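Periplasmic protein-probably involved in high-affinity Fe2+ transport (Escherichia coli F11, PDB 5I0Y) binds copper in the periplasm and probably takes part in high-affinity iron uptake, for which its copper site is required. Local coordinates at residues Gly108-Pro119 with Trp138-Tyr149. The protein carries 1 engineered substitution. Sequence-based numbering, arbitrary orientation.
Sequences GNYKVTYHIEPP and WKPFDVSYEFKY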
loop_
_atom_site.group_PDB
_atom_site.type_symbol
_atom_site.label_atom_id
_atom_site.label_comp_id
_atom_site.label_asym_id
_atom_site.label_seq_id
_atom_site.Cartn_x
_atom_site.Cartn_y
_atom_site.Cartn_z
ATOM N N GLY B 108 -21.580 14.021 20.472
ATOM C CA GLY B 108 -21.287 15.447 20.370
ATOM C C GLY B 108 -20.672 15.910 19.063
ATOM O O GLY B 108 -20.552 15.137 18.110
ATOM N N ASN B 109 -20.305 17.188 19.034
ATOM C CA ASN B 109 -19.632 17.806 17.907
ATOM C C ASN B 109 -18.137 17.560 18.009
ATOM O O ASN B 109 -17.529 17.832 19.049
ATOM C CB ASN B 109 -19.911 19.306 17.918
ATOM C CG ASN B 109 -21.384 19.609 17.796
ATOM O OD1 ASN B 109 -21.992 19.351 16.764
ATOM N ND2 ASN B 109 -21.977 20.145 18.868
ATOM N N TYR B 110 -17.549 17.024 16.946
ATOM C CA TYR B 110 -16.127 16.717 16.921
ATOM C C TYR B 110 -15.337 17.422 15.817
ATOM O O TYR B 110 -15.880 17.763 14.762
ATOM C CB TYR B 110 -15.956 15.217 16.696
ATOM C CG TYR B 110 -16.136 14.379 17.922
ATOM C CD1 TYR B 110 -15.043 13.942 18.654
ATOM C CD2 TYR B 110 -17.409 13.995 18.327
ATOM C CE1 TYR B 110 -15.203 13.154 19.776
ATOM C CE2 TYR B 110 -17.588 13.227 19.467
ATOM C CZ TYR B 110 -16.481 12.799 20.172
ATOM O OH TYR B 110 -16.644 12.011 21.294
ATOM N N LYS B 111 -14.054 17.628 16.098
ATOM C CA LYS B 111 -13.061 17.976 15.097
ATOM C C LYS B 111 -12.108 16.794 15.030
ATOM O O LYS B 111 -11.811 16.185 16.058
ATOM C CB LYS B 111 -12.273 19.221 15.522
ATOM C CG LYS B 111 -10.960 19.380 14.773
ATOM C CD LYS B 111 -10.216 20.658 15.129
ATOM C CE LYS B 111 -9.385 21.115 13.938
ATOM N NZ LYS B 111 -8.140 21.842 14.294
ATOM N N VAL B 112 -11.665 16.430 13.827
ATOM C CA VAL B 112 -10.542 15.504 13.699
ATOM C C VAL B 112 -9.568 16.045 12.663
ATOM O O VAL B 112 -9.977 16.535 11.603
ATOM C CB VAL B 112 -10.963 14.030 13.448
ATOM C CG1 VAL B 112 -11.568 13.809 12.055
ATOM C CG2 VAL B 112 -9.796 13.084 13.707
ATOM N N THR B 113 -8.289 15.975 13.016
ATOM C CA THR B 113 -7.218 16.353 12.112
ATOM C C THR B 113 -6.353 15.125 11.834
ATOM O O THR B 113 -5.945 14.423 12.750
ATOM C CB THR B 113 -6.391 17.516 12.676
ATOM O OG1 THR B 113 -7.260 18.641 12.856
ATOM C CG2 THR B 113 -5.246 17.937 11.718
ATOM N N TYR B 114 -6.111 14.880 10.551
ATOM C CA TYR B 114 -5.175 13.847 10.128
ATOM C C TYR B 114 -3.854 14.495 9.764
ATOM O O TYR B 114 -3.832 15.459 9.016
ATOM C CB TYR B 114 -5.727 13.044 8.949
ATOM C CG TYR B 114 -6.957 12.208 9.238
ATOM C CD1 TYR B 114 -7.349 11.890 10.549
ATOM C CD2 TYR B 114 -7.710 11.682 8.183
ATOM C CE1 TYR B 114 -8.476 11.126 10.787
ATOM C CE2 TYR B 114 -8.827 10.897 8.420
ATOM C CZ TYR B 114 -9.208 10.626 9.720
ATOM O OH TYR B 114 -10.304 9.830 9.993
ATOM N N HIS B 115 -2.767 13.951 10.305
ATOM C CA HIS B 115 -1.391 14.419 10.045
ATOM C C HIS B 115 -0.742 13.450 9.107
ATOM O O HIS B 115 -0.514 12.298 9.486
ATOM C CB HIS B 115 -0.600 14.503 11.351
ATOM C CG HIS B 115 -1.356 15.165 12.484
ATOM N ND1 HIS B 115 -1.641 16.488 12.483
ATOM C CD2 HIS B 115 -1.886 14.647 13.664
ATOM C CE1 HIS B 115 -2.312 16.802 13.602
ATOM N NE2 HIS B 115 -2.467 15.678 14.329
ATOM N N ILE B 116 -0.488 13.884 7.870
ATOM C CA ILE B 116 -0.100 12.967 6.787
ATOM C C ILE B 116 1.333 13.198 6.318
ATOM O O ILE B 116 1.743 14.333 6.045
ATOM C CB ILE B 116 -1.086 13.114 5.618
ATOM C CG1 ILE B 116 -2.496 12.873 6.147
ATOM C CG2 ILE B 116 -0.790 12.097 4.517
ATOM C CD1 ILE B 116 -3.579 13.116 5.144
ATOM N N GLU B 117 2.088 12.109 6.209
ATOM C CA GLU B 117 3.448 12.156 5.682
ATOM C C GLU B 117 3.519 11.283 4.435
ATOM O O GLU B 117 2.831 10.260 4.362
ATOM C CB GLU B 117 4.443 11.663 6.740
ATOM C CG GLU B 117 4.676 12.694 7.829
ATOM C CD GLU B 117 5.329 12.100 9.056
ATOM O OE1 GLU B 117 4.772 11.139 9.624
ATOM O OE2 GLU B 117 6.394 12.598 9.471
ATOM N N PRO B 118 4.330 11.684 3.444
ATOM C CA PRO B 118 4.330 11.032 2.139
ATOM C C PRO B 118 4.980 9.642 2.144
ATOM O O PRO B 118 5.644 9.261 3.109
ATOM C CB PRO B 118 5.113 12.017 1.252
ATOM C CG PRO B 118 6.065 12.650 2.217
ATOM C CD PRO B 118 5.264 12.829 3.473
ATOM N N PRO B 119 4.789 8.901 1.049
ATOM C CA PRO B 119 5.233 7.508 0.969
ATOM C C PRO B 119 6.734 7.292 1.158
ATOM O O PRO B 119 7.138 6.193 1.536
ATOM C CB PRO B 119 4.770 7.086 -0.425
ATOM C CG PRO B 119 3.552 7.918 -0.652
ATOM C CD PRO B 119 3.940 9.256 -0.105
ATOM N N TRP B 138 5.045 15.838 -2.132
ATOM C CA TRP B 138 4.586 16.937 -1.299
ATOM C C TRP B 138 5.123 16.827 0.103
ATOM O O TRP B 138 5.560 15.754 0.529
ATOM C CB TRP B 138 3.066 16.958 -1.288
ATOM C CG TRP B 138 2.439 15.573 -1.297
ATOM C CD1 TRP B 138 1.982 14.849 -2.395
ATOM C CD2 TRP B 138 2.196 14.717 -0.141
ATOM N NE1 TRP B 138 1.467 13.634 -1.999
ATOM C CE2 TRP B 138 1.575 13.494 -0.660
ATOM C CE3 TRP B 138 2.398 14.846 1.226
ATOM C CZ2 TRP B 138 1.195 12.460 0.182
ATOM C CZ3 TRP B 138 2.006 13.794 2.072
ATOM C CH2 TRP B 138 1.411 12.636 1.552
ATOM N N LYS B 139 5.123 17.949 0.820
ATOM C CA LYS B 139 5.573 17.975 2.211
ATOM C C LYS B 139 4.450 17.515 3.132
ATOM O O LYS B 139 3.274 17.597 2.756
ATOM C CB LYS B 139 6.011 19.391 2.615
ATOM C CG LYS B 139 7.300 19.865 1.951
ATOM C CD LYS B 139 7.637 21.303 2.319
ATOM C CE LYS B 139 8.737 21.867 1.430
ATOM N NZ LYS B 139 8.215 22.393 0.132
ATOM N N PRO B 140 4.805 17.036 4.341
ATOM C CA PRO B 140 3.776 16.627 5.300
ATOM C C PRO B 140 2.728 17.733 5.501
ATOM O O PRO B 140 3.047 18.933 5.451
ATOM C CB PRO B 140 4.575 16.357 6.588
ATOM C CG PRO B 140 5.951 16.003 6.116
ATOM C CD PRO B 140 6.168 16.830 4.877
ATOM N N PHE B 141 1.481 17.339 5.702
ATOM C CA PHE B 141 0.398 18.305 5.835
ATOM C C PHE B 141 -0.717 17.730 6.682
ATOM O O PHE B 141 -0.831 16.489 6.868
ATOM C CB PHE B 141 -0.128 18.738 4.462
ATOM C CG PHE B 141 -0.874 17.649 3.710
ATOM C CD1 PHE B 141 -2.266 17.628 3.688
ATOM C CD2 PHE B 141 -0.183 16.660 3.001
ATOM C CE1 PHE B 141 -2.957 16.632 3.009
ATOM C CE2 PHE B 141 -0.879 15.662 2.313
ATOM C CZ PHE B 141 -2.263 15.657 2.316
ATOM N N ASP B 142 -1.563 18.634 7.160
ATOM C CA ASP B 142 -2.771 18.296 7.885
ATOM C C ASP B 142 -4.015 18.471 7.030
ATOM O O ASP B 142 -4.077 19.334 6.154
ATOM C CB ASP B 142 -2.948 19.219 9.095
ATOM C CG ASP B 142 -2.046 18.875 10.268
ATOM O OD1 ASP B 142 -1.286 17.880 10.225
ATOM O OD2 ASP B 142 -2.120 19.610 11.269
ATOM N N VAL B 143 -5.018 17.666 7.338
ATOM C CA VAL B 143 -6.357 17.884 6.833
ATOM C C VAL B 143 -7.343 17.728 7.984
ATOM O O VAL B 143 -7.183 16.842 8.831
ATOM C CB VAL B 143 -6.679 16.932 5.671
ATOM C CG1 VAL B 143 -6.378 15.486 6.037
ATOM C CG2 VAL B 143 -8.115 17.110 5.258
ATOM N N SER B 144 -8.324 18.627 8.049
ATOM C CA SER B 144 -9.302 18.614 9.148
ATOM C C SER B 144 -10.741 18.411 8.718
ATOM O O SER B 144 -11.128 18.748 7.582
ATOM C CB SER B 144 -9.215 19.901 9.955
ATOM O OG SER B 144 -7.960 19.991 10.598
ATOM N N TYR B 145 -11.525 17.874 9.656
ATOM C CA TYR B 145 -12.916 17.475 9.410
ATOM C C TYR B 145 -13.729 17.831 10.629
ATOM O O TYR B 145 -13.232 17.713 11.745
ATOM C CB TYR B 145 -13.008 15.950 9.184
ATOM C CG TYR B 145 -12.120 15.480 8.065
ATOM C CD1 TYR B 145 -12.556 15.539 6.746
ATOM C CD2 TYR B 145 -10.838 15.018 8.315
ATOM C CE1 TYR B 145 -11.736 15.143 5.699
ATOM C CE2 TYR B 145 -10.017 14.602 7.286
ATOM C CZ TYR B 145 -10.467 14.679 5.982
ATOM O OH TYR B 145 -9.661 14.273 4.950
ATOM N N GLU B 146 -14.971 18.246 10.414
ATOM C CA GLU B 146 -15.913 18.506 11.502
ATOM C C GLU B 146 -17.145 17.647 11.293
ATOM O O GLU B 146 -17.664 17.541 10.193
ATOM C CB GLU B 146 -16.295 19.984 11.554
ATOM C CG GLU B 146 -15.156 20.901 11.975
ATOM C CD GLU B 146 -15.556 22.355 12.151
ATOM O OE1 GLU B 146 -16.721 22.705 11.878
ATOM O OE2 GLU B 146 -14.689 23.152 12.568
ATOM N N PHE B 147 -17.595 17.001 12.356
ATOM C CA PHE B 147 -18.713 16.086 12.244
ATOM C C PHE B 147 -19.450 15.964 13.561
ATOM O O PHE B 147 -18.871 16.189 14.621
ATOM C CB PHE B 147 -18.261 14.697 11.717
ATOM C CG PHE B 147 -17.298 13.960 12.622
ATOM C CD1 PHE B 147 -17.727 12.843 13.335
ATOM C CD2 PHE B 147 -15.958 14.337 12.724
ATOM C CE1 PHE B 147 -16.853 12.147 14.158
ATOM C CE2 PHE B 147 -15.080 13.644 13.541
ATOM C CZ PHE B 147 -15.526 12.543 14.255
ATOM N N LYS B 148 -20.721 15.592 13.462
ATOM C CA LYS B 148 -21.522 15.274 14.631
ATOM C C LYS B 148 -21.525 13.762 14.835
ATOM O O LYS B 148 -21.907 12.996 13.947
ATOM C CB LYS B 148 -22.936 15.825 14.482
ATOM C CG LYS B 148 -23.704 15.845 15.794
ATOM C CD LYS B 148 -25.186 16.062 15.562
ATOM C CE LYS B 148 -25.973 15.857 16.846
ATOM N NZ LYS B 148 -27.363 15.376 16.607
ATOM N N TYR B 149 -21.058 13.334 15.997
ATOM C CA TYR B 149 -21.056 11.924 16.359
ATOM C C TYR B 149 -22.203 11.627 17.321
ATOM O O TYR B 149 -22.286 12.229 18.391
ATOM C CB TYR B 149 -19.715 11.534 16.998
ATOM C CG TYR B 149 -19.696 10.122 17.518
ATOM C CD1 TYR B 149 -19.725 9.041 16.639
ATOM C CD2 TYR B 149 -19.663 9.863 18.888
ATOM C CE1 TYR B 149 -19.719 7.743 17.114
ATOM C CE2 TYR B 149 -19.657 8.572 19.366
ATOM C CZ TYR B 149 -19.683 7.519 18.477
ATOM O OH TYR B 149 -19.687 6.245 18.974
#
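Gly108 and Tyr149 open a run of paired backbone bonds that joins strand 108-117 to strand 141-149, antiparallel neighbours in the beta-sandwich fold of this periplasmic protein. At the five hydrogen-bonded pairs, from Gly108 with Tyr149 to Ile116 with Phe141, each residue gives its N-H to the other and takes one back. Ten bonds result, the longest 3.1 Å from Phe147 N to Tyr110 O. The alternate residues of strand 108-117, Asn109 to Glu117, bond instead to strand 69-76 and its continuation at Asn77, so the strand is held along both edges.

The two faces divide the polar work. On that of Thr113 and His115, His115 ND1 donates to Asp142 OD1 (2.7 Å) across a non-hydrogen-bonded pair. The oxygen sits near the imidazole plane, yet the donor reaches it from 45° above the carboxylate plane. Because NE2 bonds to Thr73 OG1, both ring nitrogens are engaged and the ring's rotation is fixed; the carboxylate would be expected to favour a protonated imidazole. Next along, Thr113 OG1 and Ser144 OG share a hydrogen bond of 2.7 Å.

The other face is largely aromatic and packs inward. Phe147, its CG set between backbone N and carbonyl carbon (chi1 63°), lays its ring face against Tyr110 CB, 3.8 Å from the centroid. Three of the buried tyrosine hydroxyls find backbone partners outside the two strands: Tyr110 OH bonds to Met105 N and Gly106 O, Tyr114 OH to Gln46 O, and Tyr145 OH to Leu19 O. Where strand 108-117 runs out and strand 141-149 has yet to begin, the indole of Trp138 is sandwiched between Phe141 and Pro118, whose CB stands 3.7 Å from the centroid of the six-membered ring, 14° off its normal.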